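Local coordinates for isochorismatase family protein (Enterococcus faecalis, PDB 2A67) that is of unknown function but probably acts as a hydrolase, like other members of the isochorismatase family, at residues Q35-Y40 against A45-V50; V39-H44 against K69-P74; Q51-E54 against P58-S61; T75-R80 against N93-E98; T136-L139 against T145-Q148. One frame throughout, in Å; residues are numbered along the deposited sequence.

How the contacts relate
Contacts 1, 2 and 4 gather round strands 47-52 and 77-81 near one edge of the parallel sheet, contacts 1 and 4 using its two faces. Contact 1 is buried and almost wholly apolar, whereas contact 2, centred about 5 Å from it on the same helix 26-42, is a surface contact built on charge. Contact 4 packs leucine, phenylalanine and isoleucine in a partly buried interface and is tied to contact 2 by the Arg41-Asp76 salt bridge. Contact 3 continues strand 47-52 into a surface turn, joined to contact 4 through Glu53 and Arg80. Contact 5, buried but small, lies beyond the chain's centre, its midpoint about 28 Å from that of contact 4, and starts another helix.

Contact 1: Q35-Y40 against A45-V50; sequences QRIAVY and APIIFV
Tyr40, Ala45 and Ile47 form the dense end of this packing between helix 26-42 and strand 47-52, the second half of a beta-alpha-beta unit that begins with strand 5-10. Tyr40 CB rests 3.6 Å from Ile47 CG1, and ring atom CD2 comes within 3.5 Å of Ala45 CB. With CG turned away from its own carbonyl carbon (chi1 -83°), the tyrosine carries its ring alongside Ala45 and Pro46 O, CD2 foremost, while its hydroxyl goes on to bond Glu105 and Arg5 beyond the contact. Arg36 O, one turn back in the same helix, lies at the ring edge in its plane. Toward the other end the fit slackens: Ile37 meets Ile47 roughly at right angles, with CG2 and CD1 3.9 Å apart, and Ile37 CD1 approaches Phe49 CZ at 4.1 Å. Loops finish that end, since Ile37 also touches Asp71 and Phe49 reaches Leu66 and Thr72. The solvent side is the far face of the helix, where Gln35 is exposed; Ala45 and Pro46, in the connecting turn, are partly so. That turn is fastened by the 6→1 bond of the helix's Schellman motif, Ala45 N to Tyr40 O, 2.8 Å long and nearly linear, with 177° at the hydrogen.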
# COMPACT_ATOMS: atom_id res chain seq x y z
N GLN D 35 23.15 -12.77 0.12
CA GLN D 35 23.27 -13.60 -1.12
C GLN D 35 22.83 -12.82 -2.36
O GLN D 35 23.49 -12.88 -3.42
CB GLN D 35 22.46 -14.89 -1.02
CG GLN D 35 23.01 -15.93 -0.06
CD GLN D 35 22.39 -17.31 -0.26
OE1 GLN D 35 23.13 -18.34 -0.34
NE2 GLN D 35 21.05 -17.36 -0.43
N ARG D 36 21.75 -12.05 -2.23
CA ARG D 36 21.29 -11.21 -3.34
C ARG D 36 22.26 -10.11 -3.63
O ARG D 36 22.54 -9.82 -4.78
CB ARG D 36 19.89 -10.64 -3.07
CG ARG D 36 18.85 -11.68 -2.72
CD ARG D 36 18.80 -12.73 -3.88
NE ARG D 36 18.41 -12.08 -5.14
CZ ARG D 36 18.71 -12.54 -6.35
NH1 ARG D 36 19.46 -13.63 -6.47
NH2 ARG D 36 18.29 -11.90 -7.42
N ILE D 37 22.72 -9.42 -2.57
CA ILE D 37 23.76 -8.40 -2.70
C ILE D 37 24.90 -8.94 -3.55
O ILE D 37 25.36 -8.29 -4.47
CB ILE D 37 24.28 -7.96 -1.29
CG1 ILE D 37 23.23 -7.02 -0.66
CG2 ILE D 37 25.64 -7.27 -1.39
CD1 ILE D 37 23.56 -6.61 0.81
N ALA D 38 25.38 -10.13 -3.21
CA ALA D 38 26.51 -10.71 -3.90
C ALA D 38 26.21 -10.89 -5.40
O ALA D 38 27.03 -10.54 -6.24
CB ALA D 38 26.96 -12.04 -3.21
N VAL D 39 25.00 -11.31 -5.75
CA VAL D 39 24.61 -11.45 -7.20
C VAL D 39 24.60 -10.06 -7.89
O VAL D 39 25.06 -9.89 -9.01
CB VAL D 39 23.21 -12.08 -7.34
CG1 VAL D 39 22.64 -11.94 -8.75
CG2 VAL D 39 23.18 -13.54 -6.84
N TYR D 40 24.06 -9.05 -7.21
CA TYR D 40 24.05 -7.70 -7.78
C TYR D 40 25.45 -7.16 -8.00
O TYR D 40 25.70 -6.55 -9.05
CB TYR D 40 23.19 -6.76 -6.90
CG TYR D 40 21.74 -6.92 -7.26
CD1 TYR D 40 21.03 -8.03 -6.83
CD2 TYR D 40 21.09 -5.97 -8.04
CE1 TYR D 40 19.70 -8.23 -7.18
CE2 TYR D 40 19.73 -6.13 -8.38
CZ TYR D 40 19.06 -7.25 -7.94
OH TYR D 40 17.73 -7.44 -8.28
N ALA D 45 25.24 -4.38 -10.74
CA ALA D 45 23.89 -3.86 -10.78
C ALA D 45 23.69 -3.03 -9.48
O ALA D 45 24.26 -3.38 -8.44
CB ALA D 45 22.85 -4.98 -10.86
N PRO D 46 22.93 -1.94 -9.58
CA PRO D 46 22.81 -1.00 -8.43
C PRO D 46 22.13 -1.62 -7.18
O PRO D 46 21.14 -2.32 -7.30
CB PRO D 46 21.97 0.14 -8.99
CG PRO D 46 21.79 -0.06 -10.44
CD PRO D 46 22.15 -1.50 -10.77
N ILE D 47 22.67 -1.32 -6.00
CA ILE D 47 22.13 -1.78 -4.74
C ILE D 47 21.85 -0.47 -3.95
O ILE D 47 22.73 0.39 -3.84
CB ILE D 47 23.10 -2.64 -3.91
CG1 ILE D 47 23.55 -3.91 -4.72
CG2 ILE D 47 22.45 -2.89 -2.46
CD1 ILE D 47 24.77 -4.60 -4.16
N ILE D 48 20.62 -0.33 -3.49
CA ILE D 48 20.14 0.93 -2.86
C ILE D 48 19.60 0.60 -1.48
O ILE D 48 18.62 -0.15 -1.35
CB ILE D 48 19.03 1.58 -3.67
CG1 ILE D 48 19.48 1.81 -5.12
CG2 ILE D 48 18.58 2.97 -3.03
CD1 ILE D 48 18.32 1.98 -6.14
N PHE D 49 20.24 1.15 -0.44
CA PHE D 49 19.77 0.97 0.91
C PHE D 49 18.90 2.17 1.29
O PHE D 49 19.30 3.33 1.07
CB PHE D 49 20.94 0.92 1.89
CG PHE D 49 21.75 -0.33 1.81
CD1 PHE D 49 22.89 -0.38 1.02
CD2 PHE D 49 21.38 -1.45 2.53
CE1 PHE D 49 23.64 -1.50 0.95
CE2 PHE D 49 22.16 -2.61 2.46
CZ PHE D 49 23.28 -2.62 1.67
N VAL D 50 17.73 1.91 1.84
CA VAL D 50 16.86 2.99 2.37
C VAL D 50 16.98 2.98 3.91
O VAL D 50 16.90 1.93 4.54
CB VAL D 50 15.39 2.86 1.89
CG1 VAL D 50 14.53 3.98 2.49
CG2 VAL D 50 15.36 2.91 0.29

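Contact 2: V39-H44 against K69-P74; sequences VYRQHH and KLDTQP
Arg41 reaches Asp71 side-on, giving one nitrogen to each of two oxygens, its chain extended from CG to NE to carry the charged group from helix to loop. NE donates to Asp71 OD2 at 3.0 Å, a salt bridge with 173° at the hydrogen, while NH2 donates to the backbone Asp71 O at 2.8 Å through a more bent 138°. Both oxygens lie close to the guanidinium plane. The guanidinium and carboxylate planes stand 85° apart; NE lies well out of the carboxylate plane, on no particular lone pair. Asp71 was modelled in two conformers, and the carboxylate bond is described for one of them, so it is less certain than the one to the main chain. Gln73 runs over one guanidinium face, but its modelled approach is too close to be trusted.

In the second shell, Asp76 holds NH1 in a further salt bridge and also accepts from Gln73 N, so one carboxylate serves both the arginine and the loop backbone. Asp71 additionally packs on Asn34 and Ile37 of helix 26-42. Just beyond Arg41 the helix ends: His44 takes positive phi, and its N bonds Arg41 O at 2.9 Å, which with the Ala45 N to Tyr40 O bond of contact 1 makes a Schellman motif.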
# COMPACT_ATOMS: atom_id res chain seq x y z
N VAL D 39 25.00 -11.31 -5.75
CA VAL D 39 24.61 -11.45 -7.20
C VAL D 39 24.60 -10.06 -7.89
O VAL D 39 25.06 -9.89 -9.01
CB VAL D 39 23.21 -12.08 -7.34
CG1 VAL D 39 22.64 -11.94 -8.75
CG2 VAL D 39 23.18 -13.54 -6.84
N TYR D 40 24.06 -9.05 -7.21
CA TYR D 40 24.05 -7.70 -7.78
C TYR D 40 25.45 -7.16 -8.00
O TYR D 40 25.70 -6.55 -9.05
CB TYR D 40 23.19 -6.76 -6.90
CG TYR D 40 21.74 -6.92 -7.26
CD1 TYR D 40 21.03 -8.03 -6.83
CD2 TYR D 40 21.09 -5.97 -8.04
CE1 TYR D 40 19.70 -8.23 -7.18
CE2 TYR D 40 19.73 -6.13 -8.38
CZ TYR D 40 19.06 -7.25 -7.94
OH TYR D 40 17.73 -7.44 -8.28
N ARG D 41 26.37 -7.44 -7.07
CA ARG D 41 27.79 -7.01 -7.22
C ARG D 41 28.47 -7.65 -8.41
O ARG D 41 29.09 -6.96 -9.23
CB ARG D 41 28.60 -7.30 -5.96
CG ARG D 41 28.14 -6.45 -4.72
CD ARG D 41 29.27 -6.23 -3.69
NE ARG D 41 28.68 -5.71 -2.48
CZ ARG D 41 28.09 -4.51 -2.38
NH1 ARG D 41 28.11 -3.66 -3.41
NH2 ARG D 41 27.55 -4.16 -1.24
N GLN D 42 28.29 -8.97 -8.53
CA GLN D 42 28.76 -9.74 -9.69
C GLN D 42 28.29 -9.16 -11.02
O GLN D 42 29.04 -9.16 -12.01
CB GLN D 42 28.16 -11.14 -9.66
CG GLN D 42 28.45 -12.11 -8.51
CD GLN D 42 27.47 -13.34 -8.60
OE1 GLN D 42 27.03 -13.73 -9.72
NE2 GLN D 42 27.11 -13.92 -7.44
N HIS D 43 27.03 -8.73 -11.09
CA HIS D 43 26.50 -8.16 -12.34
C HIS D 43 26.76 -6.65 -12.47
O HIS D 43 26.39 -6.06 -13.47
CB HIS D 43 24.99 -8.45 -12.52
CG HIS D 43 24.65 -9.91 -12.74
ND1 HIS D 43 24.38 -10.45 -13.98
CD2 HIS D 43 24.55 -10.94 -11.86
CE1 HIS D 43 24.10 -11.74 -13.85
NE2 HIS D 43 24.21 -12.07 -12.57
N HIS D 44 27.40 -6.03 -11.46
CA HIS D 44 27.58 -4.56 -11.36
C HIS D 44 26.23 -3.84 -11.47
O HIS D 44 26.09 -2.87 -12.23
CB HIS D 44 28.60 -4.02 -12.38
CG HIS D 44 29.90 -4.77 -12.41
ND1 HIS D 44 30.16 -5.76 -13.33
CD2 HIS D 44 30.99 -4.68 -11.62
CE1 HIS D 44 31.37 -6.25 -13.11
NE2 HIS D 44 31.89 -5.61 -12.07
N LYS D 69 25.96 -6.95 9.89
CA LYS D 69 26.10 -8.18 9.07
C LYS D 69 25.88 -7.97 7.56
O LYS D 69 26.31 -8.83 6.74
CB LYS D 69 25.14 -9.27 9.57
CG LYS D 69 25.56 -10.73 9.24
CD LYS D 69 24.24 -11.50 9.03
CE LYS D 69 24.28 -12.98 9.46
NZ LYS D 69 22.86 -13.48 9.62
N LEU D 70 25.22 -6.87 7.19
CA LEU D 70 24.97 -6.56 5.76
C LEU D 70 26.23 -6.12 5.03
O LEU D 70 26.98 -5.29 5.53
CB LEU D 70 23.88 -5.49 5.60
CG LEU D 70 22.42 -5.89 5.88
CD1 LEU D 70 21.58 -4.66 5.92
CD2 LEU D 70 21.87 -6.88 4.82
N ASP D 71 26.44 -6.68 3.83
CA ASP D 71 27.58 -6.35 2.97
C ASP D 71 27.32 -5.04 2.25
O ASP D 71 26.64 -5.00 1.24
CB ASP D 71 27.84 -7.49 1.95
CG ASP D 71 29.00 -7.20 1.01
OD1 ASP D 71 30.03 -6.62 1.45
OD2 ASP D 71 28.91 -7.56 -0.18
N THR D 72 27.86 -3.95 2.78
CA THR D 72 27.72 -2.65 2.09
C THR D 72 29.05 -2.24 1.48
O THR D 72 30.07 -2.73 1.92
CB THR D 72 27.22 -1.54 3.05
OG1 THR D 72 28.28 -1.22 3.97
CG2 THR D 72 26.06 -2.04 3.88
N GLN D 73 29.04 -1.36 0.46
CA GLN D 73 30.26 -0.76 -0.06
C GLN D 73 29.94 0.68 -0.31
O GLN D 73 28.77 1.01 -0.41
CB GLN D 73 30.67 -1.38 -1.38
CG GLN D 73 30.54 -2.86 -1.41
CD GLN D 73 31.79 -3.58 -1.03
OE1 GLN D 73 32.33 -3.38 0.06
NE2 GLN D 73 32.26 -4.45 -1.94
N PRO D 74 30.98 1.56 -0.40
CA PRO D 74 30.79 3.01 -0.62
C PRO D 74 30.19 3.31 -1.98
O PRO D 74 29.74 4.43 -2.26
CB PRO D 74 32.22 3.58 -0.52
CG PRO D 74 33.11 2.42 -0.75
CD PRO D 74 32.40 1.21 -0.24

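Contact 3: Q51-E54 against P58-S61; sequences QHEE and PFGS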
# COMPACT_ATOMS: atom_id res chain seq x y z
N GLN D 51 17.25 4.15 4.48
CA GLN D 51 17.33 4.30 5.92
C GLN D 51 16.35 5.36 6.38
O GLN D 51 16.29 6.48 5.84
CB GLN D 51 18.75 4.68 6.33
CG GLN D 51 19.75 3.54 6.11
CD GLN D 51 21.17 3.98 6.31
OE1 GLN D 51 21.83 4.40 5.37
NE2 GLN D 51 21.65 3.93 7.56
N HIS D 52 15.55 4.96 7.36
CA HIS D 52 14.52 5.80 7.97
C HIS D 52 15.20 6.66 9.05
O HIS D 52 16.21 6.27 9.63
CB HIS D 52 13.41 4.91 8.55
CG HIS D 52 12.16 5.65 8.88
ND1 HIS D 52 11.86 6.06 10.16
CD2 HIS D 52 11.15 6.11 8.09
CE1 HIS D 52 10.70 6.69 10.16
NE2 HIS D 52 10.25 6.74 8.93
N GLU D 53 14.69 7.84 9.26
CA GLU D 53 15.20 8.72 10.34
C GLU D 53 13.99 9.35 11.00
O GLU D 53 13.05 9.75 10.32
CB GLU D 53 16.16 9.78 9.77
CG GLU D 53 15.56 10.81 8.78
CD GLU D 53 16.64 11.60 8.06
OE1 GLU D 53 17.39 11.01 7.27
OE2 GLU D 53 16.80 12.82 8.31
N GLU D 54 14.03 9.43 12.33
CA GLU D 54 12.96 10.05 13.11
C GLU D 54 13.53 10.35 14.49
O GLU D 54 14.70 10.07 14.76
CB GLU D 54 11.73 9.13 13.18
CG GLU D 54 12.01 7.71 13.73
CD GLU D 54 10.81 6.73 13.64
OE1 GLU D 54 9.89 6.91 12.78
OE2 GLU D 54 10.79 5.75 14.41
N PRO D 58 17.59 8.69 15.30
CA PRO D 58 18.14 9.96 14.82
C PRO D 58 19.17 9.75 13.73
O PRO D 58 19.93 8.80 13.82
CB PRO D 58 18.81 10.56 16.08
CG PRO D 58 18.17 9.88 17.21
CD PRO D 58 17.88 8.49 16.73
N PHE D 59 19.21 10.68 12.78
CA PHE D 59 20.00 10.52 11.55
C PHE D 59 21.49 10.42 11.91
O PHE D 59 22.01 11.27 12.65
CB PHE D 59 19.85 11.72 10.61
CG PHE D 59 20.81 11.66 9.44
CD1 PHE D 59 20.53 10.82 8.34
CD2 PHE D 59 22.01 12.38 9.45
CE1 PHE D 59 21.45 10.72 7.28
CE2 PHE D 59 22.91 12.26 8.39
CZ PHE D 59 22.61 11.45 7.30
N GLY D 60 22.16 9.41 11.37
CA GLY D 60 23.60 9.22 11.59
C GLY D 60 23.95 8.57 12.92
O GLY D 60 25.13 8.24 13.13
N SER D 61 22.98 8.36 13.81
CA SER D 61 23.26 7.72 15.12
C SER D 61 23.58 6.24 14.97
O SER D 61 23.30 5.61 13.93
CB SER D 61 22.06 7.88 16.08
OG SER D 61 21.00 7.06 15.57
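The carboxylate of Glu53 and the ring of Phe59 meet at a slant, their planes 37° apart, with OE1 3.3 Å from ring atom CD1. The CD of Glu53 lies 4.1 Å from Phe59 CB. Arg80 adds a cation-pi contact to the same ring, which also packs edge-to-face with the ring of Trp64. Arg80 in turn bridges to Glu53 OE2, so acid, ring and guanidinium form a connected group of three. In Glu53 the CG atom sits between the backbone N and the carbonyl carbon (chi1 64°), and from there the extended chain carries the carboxylate to Phe59 and Arg80.

The backbone of 58-61 makes a type II beta turn in the loop that follows strand 47-52. Gly60 occupies its third position with positive phi, as this turn type favours. The carbonyl Pro58 O takes two bonds, from Ser61 N at 3.1 Å and from Ser61 OG at 2.7 Å, the hydroxyl arriving in the carbonyl plane on a lone pair; Trp64 N donates onward to that hydroxyl. Where the chain comes back past the residues following the strand, Pro58 CA makes a CA-H...O contact of 3.4 Å with Glu54 O.

Contact 4: T75-R80 against N93-E98; sequences TDFFIR and NDLLTE
Phe77 is the first residue along strand 77-81 to meet helix 92-98, and it meets Leu95 with both its CB and its ring. Leu95 CD2 lies 3.7 Å from Phe77 CB. The other branch, CD1, sits over one face of the ring in a CH-pi contact, 4.2 Å from the centroid and 23° off the normal, displaced toward the CD1-CE1 side, where Phe77 CD1 is 3.9 Å away. In Leu95, CG stands opposite the backbone N (chi1 170°), which directs the side chain at the strand, and chi2 sets one methyl on the ring and the other on CB. Phe78 comes next and its side chain leaves by the other side of the strand, as alternation requires. Ile79 then points back to the helix, and its CD1 comes to 4.0 Å from Leu95 CD2, so this one methyl touches two strand residues two positions apart. The contacts across are all apolar; within the helix, Asn93 O accepts from both Thr97 N and Thr97 OG1, the latter at 2.8 Å.

Strand 77-81 is an outermost strand of the chain's parallel sheet, hydrogen-bonded to strand 47-52 through Phe77 and Ile79. The helix covers this margin: Leu95 lies on the strand, while Leu96 reaches inward to Ile48 of strand 47-52 and to Val101 and Tyr127.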
# COMPACT_ATOMS: atom_id res chain seq x y z
N THR D 75 30.17 2.26 -2.76
CA THR D 75 29.66 2.15 -4.12
C THR D 75 28.13 2.04 -4.22
O THR D 75 27.51 2.50 -5.19
CB THR D 75 30.36 0.90 -4.66
OG1 THR D 75 31.47 1.33 -5.42
CG2 THR D 75 29.44 -0.09 -5.45
N ASP D 76 27.55 1.41 -3.21
CA ASP D 76 26.10 1.39 -3.04
C ASP D 76 25.48 2.80 -2.95
O ASP D 76 26.20 3.80 -2.81
CB ASP D 76 25.77 0.57 -1.81
CG ASP D 76 26.37 -0.84 -1.88
OD1 ASP D 76 26.66 -1.32 -2.99
OD2 ASP D 76 26.52 -1.48 -0.84
N PHE D 77 24.17 2.86 -3.10
CA PHE D 77 23.41 4.11 -3.06
C PHE D 77 22.64 4.08 -1.76
O PHE D 77 22.36 3.00 -1.23
CB PHE D 77 22.45 4.22 -4.25
CG PHE D 77 23.16 4.28 -5.61
CD1 PHE D 77 23.88 5.42 -5.99
CD2 PHE D 77 23.12 3.20 -6.47
CE1 PHE D 77 24.56 5.48 -7.25
CE2 PHE D 77 23.80 3.24 -7.73
CZ PHE D 77 24.53 4.39 -8.11
N PHE D 78 22.36 5.27 -1.23
CA PHE D 78 21.71 5.39 0.08
C PHE D 78 20.65 6.46 -0.05
O PHE D 78 20.91 7.57 -0.57
CB PHE D 78 22.74 5.77 1.17
CG PHE D 78 23.79 4.70 1.36
CD1 PHE D 78 23.56 3.66 2.22
CD2 PHE D 78 24.99 4.72 0.62
CE1 PHE D 78 24.54 2.65 2.39
CE2 PHE D 78 25.96 3.72 0.77
CZ PHE D 78 25.72 2.68 1.65
N ILE D 79 19.44 6.12 0.40
CA ILE D 79 18.34 7.06 0.38
C ILE D 79 17.91 7.34 1.82
O ILE D 79 17.69 6.39 2.56
CB ILE D 79 17.15 6.45 -0.38
CG1 ILE D 79 17.57 6.17 -1.85
CG2 ILE D 79 15.91 7.37 -0.37
CD1 ILE D 79 17.65 7.43 -2.66
N ARG D 80 17.73 8.61 2.17
CA ARG D 80 17.18 9.01 3.48
C ARG D 80 15.67 9.14 3.33
O ARG D 80 15.22 9.85 2.42
CB ARG D 80 17.68 10.43 3.88
CG ARG D 80 19.20 10.53 4.02
CD ARG D 80 19.66 11.92 4.29
NE ARG D 80 19.08 12.53 5.49
CZ ARG D 80 19.40 13.74 5.89
NH1 ARG D 80 20.26 14.42 5.16
NH2 ARG D 80 18.85 14.28 7.01
N ASN D 93 12.96 8.38 -6.60
CA ASN D 93 12.52 8.36 -7.98
C ASN D 93 13.61 8.97 -8.89
O ASN D 93 13.95 8.41 -9.97
CB ASN D 93 11.19 9.07 -8.08
CG ASN D 93 10.42 8.67 -9.27
OD1 ASN D 93 10.17 9.51 -10.15
ND2 ASN D 93 10.05 7.39 -9.36
N ASP D 94 14.22 10.07 -8.41
CA ASP D 94 15.32 10.71 -9.18
C ASP D 94 16.53 9.83 -9.41
O ASP D 94 17.12 9.87 -10.46
CB ASP D 94 15.79 12.02 -8.54
CG ASP D 94 14.83 13.17 -8.79
OD1 ASP D 94 13.85 12.98 -9.54
OD2 ASP D 94 15.06 14.26 -8.22
N LEU D 95 16.94 9.11 -8.38
CA LEU D 95 18.06 8.22 -8.45
C LEU D 95 17.74 7.09 -9.47
O LEU D 95 18.53 6.83 -10.40
CB LEU D 95 18.34 7.65 -7.05
CG LEU D 95 19.37 6.49 -7.10
CD1 LEU D 95 20.73 7.03 -7.54
CD2 LEU D 95 19.47 5.75 -5.81
N LEU D 96 16.57 6.47 -9.34
CA LEU D 96 16.14 5.40 -10.30
C LEU D 96 16.13 5.84 -11.75
O LEU D 96 16.52 5.07 -12.65
CB LEU D 96 14.76 4.88 -9.92
CG LEU D 96 14.79 4.20 -8.56
CD1 LEU D 96 13.42 3.71 -8.15
CD2 LEU D 96 15.83 3.09 -8.55
N THR D 97 15.65 7.05 -11.99
CA THR D 97 15.70 7.68 -13.31
C THR D 97 17.15 7.87 -13.74
O THR D 97 17.53 7.44 -14.82
CB THR D 97 14.96 9.03 -13.30
OG1 THR D 97 13.67 8.85 -12.73
CG2 THR D 97 14.79 9.59 -14.70
N GLU D 98 17.97 8.50 -12.89
CA GLU D 98 19.37 8.71 -13.22
C GLU D 98 20.10 7.38 -13.53
O GLU D 98 20.93 7.33 -14.42
CB GLU D 98 20.03 9.48 -12.10
CG GLU D 98 21.53 9.41 -11.93
CD GLU D 98 21.91 9.80 -10.49
OE1 GLU D 98 21.25 10.76 -9.95
OE2 GLU D 98 22.80 9.13 -9.88

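Contact 5: T136-L139 against T145-Q148; sequences TSTL and TAAQ
Ala146, the first helical residue of 146-157, presses its CB against the backbone of Thr138, with Thr138 O at 3.5 Å, and lies 4.0 Å from Leu139 C. The Thr138 methyl takes part too: CG2 reaches 4.0 Å from Ala146 CA and 4.1 Å from its CB. Its conformation explains this division of labour. With chi1 at -162° the hydroxyl lies opposite the backbone N and CG2 is left between N and the carbonyl carbon, so the methyl faces the helix while OG1 turns off to bond Glu112.

Thr145 and Gln148 hold the helix start in a capping box. The N-cap threonine (chi1 56°) brings OG1 within 3.2 Å of Gln148 N. In the glutamine, chi1 near -70° starts the chain toward the helix start, and the amide is turned so that OE1 accepts Thr145 N at 2.9 Å. That donor sits in the amide carbonyl plane on a lone pair. Ala146 N, which also opens the helix, is bonded by Asp140 OD1 from the connecting loop.

This is the junction in the beta-alpha-beta unit of strand 128-137, helix 146-157 and strand 163-164. Thr138 packs on Thr111 of helix 111-125 and on Ile149, Ala146 touches Tyr24, and Gln148 packs on Leu144 of the second subunit.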
# COMPACT_ATOMS: atom_id res chain seq x y z
N THR D 136 11.61 -10.39 3.99
CA THR D 136 10.99 -9.33 4.84
C THR D 136 10.78 -9.87 6.25
O THR D 136 10.73 -11.08 6.47
CB THR D 136 9.64 -8.75 4.30
OG1 THR D 136 8.56 -9.62 4.65
CG2 THR D 136 9.66 -8.57 2.81
N SER D 137 10.66 -8.96 7.21
CA SER D 137 10.37 -9.40 8.57
C SER D 137 9.63 -8.26 9.26
O SER D 137 9.59 -7.13 8.74
CB SER D 137 11.66 -9.77 9.30
OG SER D 137 11.42 -10.05 10.67
N THR D 138 9.04 -8.59 10.40
CA THR D 138 8.24 -7.67 11.22
C THR D 138 8.14 -8.26 12.65
O THR D 138 8.84 -9.23 12.97
CB THR D 138 6.86 -7.36 10.58
OG1 THR D 138 6.31 -6.19 11.17
CG2 THR D 138 5.84 -8.53 10.61
N LEU D 139 7.30 -7.64 13.48
CA LEU D 139 7.16 -7.92 14.92
C LEU D 139 5.76 -8.43 15.21
O LEU D 139 4.82 -8.07 14.48
CB LEU D 139 7.40 -6.63 15.71
CG LEU D 139 8.66 -5.81 15.39
CD1 LEU D 139 8.57 -4.41 15.96
CD2 LEU D 139 9.93 -6.48 15.91
N THR D 145 0.65 -12.57 14.97
CA THR D 145 2.10 -12.84 15.08
C THR D 145 2.78 -12.29 13.83
O THR D 145 2.11 -12.07 12.82
CB THR D 145 2.38 -14.34 15.11
OG1 THR D 145 1.81 -14.96 13.94
CG2 THR D 145 1.79 -14.98 16.39
N ALA D 146 4.10 -12.12 13.89
CA ALA D 146 4.92 -11.76 12.72
C ALA D 146 4.67 -12.71 11.57
O ALA D 146 4.50 -12.26 10.44
CB ALA D 146 6.38 -11.77 13.07
N ALA D 147 4.63 -14.01 11.87
CA ALA D 147 4.34 -15.05 10.86
C ALA D 147 3.00 -14.83 10.10
O ALA D 147 2.93 -14.97 8.89
CB ALA D 147 4.37 -16.43 11.52
N GLN D 148 1.94 -14.46 10.82
CA GLN D 148 0.63 -14.23 10.22
C GLN D 148 0.61 -12.97 9.37
O GLN D 148 -0.02 -12.94 8.28
CB GLN D 148 -0.44 -14.07 11.32
CG GLN D 148 -0.79 -15.32 12.11
CD GLN D 148 -1.82 -15.01 13.16
OE1 GLN D 148 -1.55 -14.29 14.12
NE2 GLN D 148 -3.03 -15.50 12.97